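Local coordinates for peptidase M16 inactive domain family protein (Pseudomonas fluorescens, PDB 3GWB), which is of unconfirmed function but belongs to the M16 peptidase family, carries its inactive-type domain and may act as a metal-binding hydrolase, at residues L112-F115 with A116-G120. Numbering follows the deposited sequence.
Sequences LKLF and AEVVG
Phe-115 turns one face of its ring to the CG2 methyl of Val-119, one helical turn further on, in a CH-pi contact. The methyl lies 4.0 Å from the ring centroid and 19° off the ring normal, displaced toward the rim, where it meets CE1 and CZ. Both side chains extend from the helix the same way, ring and methyl lying alongside each other. With CG1 anti to the backbone N (chi1 -174°), CG2 of Val-119 is the branch left beside that N, and it is this one that faces the ring. The backbone also links this pair, Val-119 N donating to Phe-115 O at 3.0 Å with a nearly straight N-H...O angle of 170°. This i to i+4 pairing belongs to the last turns of helix 105-120, which packs on the six-stranded sheet of the N-terminal half of the chain. There Phe-115 rests on Leu-38, Leu-40, Ala-97 and Leu-99, and Val-119 on Phe-42 and Ala-97. On the flank toward helix 72-80, Leu-114 CD1 reaches Val-118 CG2 at 4.1 Å, the two side chains meeting at a slant. Val-118 N donates to Leu-114 O of the same pair (2.9 Å). Ala-116, whose N bonds to Leu-112 O at 2.8 Å, carries its small methyl against Ala-220 of helix 207-220.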
loop_
_atom_site.group_PDB
_atom_site.type_symbol
_atom_site.label_atom_id
_atom_site.label_comp_id
_atom_site.label_asym_id
_atom_site.label_seq_id
_atom_site.Cartn_x
_atom_site.Cartn_y
_atom_site.Cartn_z
ATOM N N LEU A 112 19.070 -8.314 -14.841
ATOM C CA LEU A 112 19.933 -7.145 -14.696
ATOM C C LEU A 112 20.035 -6.344 -15.985
ATOM O O LEU A 112 20.158 -5.118 -15.950
ATOM C CB LEU A 112 21.323 -7.569 -14.219
ATOM C CG LEU A 112 21.348 -8.016 -12.757
ATOM C CD1 LEU A 112 22.621 -8.805 -12.495
ATOM C CD2 LEU A 112 21.241 -6.801 -11.841
ATOM N N LYS A 113 19.992 -7.032 -17.120
ATOM C CA LYS A 113 20.044 -6.347 -18.408
ATOM C C LYS A 113 18.793 -5.500 -18.571
ATOM O O LYS A 113 18.857 -4.372 -19.065
ATOM C CB LYS A 113 20.126 -7.347 -19.560
ATOM C CG LYS A 113 21.465 -8.041 -19.674
ATOM C CD LYS A 113 21.529 -8.916 -20.922
ATOM C CE LYS A 113 21.397 -8.087 -22.193
ATOM N NZ LYS A 113 21.533 -8.927 -23.425
ATOM N N LEU A 114 17.652 -6.041 -18.151
ATOM C CA LEU A 114 16.396 -5.310 -18.246
ATOM C C LEU A 114 16.409 -4.135 -17.267
ATOM O O LEU A 114 15.984 -3.028 -17.602
ATOM C CB LEU A 114 15.213 -6.238 -17.936
ATOM C CG LEU A 114 13.817 -5.606 -17.858
ATOM C CD1 LEU A 114 13.509 -4.838 -19.147
ATOM C CD2 LEU A 114 12.784 -6.703 -17.618
ATOM N N PHE A 115 16.902 -4.385 -16.059
ATOM C CA PHE A 115 16.983 -3.353 -15.029
ATOM C C PHE A 115 17.871 -2.187 -15.479
ATOM O O PHE A 115 17.511 -1.024 -15.314
ATOM C CB PHE A 115 17.544 -3.945 -13.736
ATOM C CG PHE A 115 17.631 -2.959 -12.599
ATOM C CD1 PHE A 115 16.484 -2.529 -11.945
ATOM C CD2 PHE A 115 18.862 -2.446 -12.201
ATOM C CE1 PHE A 115 16.556 -1.612 -10.895
ATOM C CE2 PHE A 115 18.949 -1.525 -11.150
ATOM C CZ PHE A 115 17.795 -1.102 -10.503
ATOM N N ALA A 116 19.036 -2.506 -16.038
ATOM C CA ALA A 116 19.955 -1.473 -16.506
ATOM C C ALA A 116 19.282 -0.623 -17.582
ATOM O O ALA A 116 19.400 0.605 -17.588
ATOM C CB ALA A 116 21.230 -2.113 -17.062
ATOM N N GLU A 117 18.576 -1.282 -18.496
ATOM C CA GLU A 117 17.881 -0.592 -19.572
ATOM C C GLU A 117 16.802 0.334 -19.008
ATOM O O GLU A 117 16.684 1.484 -19.419
ATOM C CB GLU A 117 17.245 -1.610 -20.524
ATOM C CG GLU A 117 16.571 -0.993 -21.742
ATOM C CD GLU A 117 17.487 -0.894 -22.952
ATOM O OE1 GLU A 117 17.955 -1.948 -23.439
ATOM O OE2 GLU A 117 17.735 0.235 -23.427
ATOM N N VAL A 118 16.019 -0.172 -18.064
ATOM C CA VAL A 118 14.948 0.615 -17.452
ATOM C C VAL A 118 15.458 1.888 -16.761
ATOM O O VAL A 118 14.940 2.989 -16.985
ATOM C CB VAL A 118 14.144 -0.251 -16.433
ATOM C CG1 VAL A 118 13.308 0.633 -15.512
ATOM C CG2 VAL A 118 13.226 -1.216 -17.187
ATOM N N VAL A 119 16.487 1.753 -15.935
ATOM C CA VAL A 119 17.002 2.912 -15.226
ATOM C C VAL A 119 17.925 3.794 -16.061
ATOM O O VAL A 119 17.915 5.009 -15.905
ATOM C CB VAL A 119 17.730 2.480 -13.931
ATOM C CG1 VAL A 119 18.142 3.701 -13.118
ATOM C CG2 VAL A 119 16.818 1.573 -13.108
ATOM N N GLY A 120 18.697 3.200 -16.965
ATOM C CA GLY A 120 19.612 3.999 -17.769
ATOM C C GLY A 120 19.132 4.503 -19.123
ATOM O O GLY A 120 19.620 5.525 -19.615
#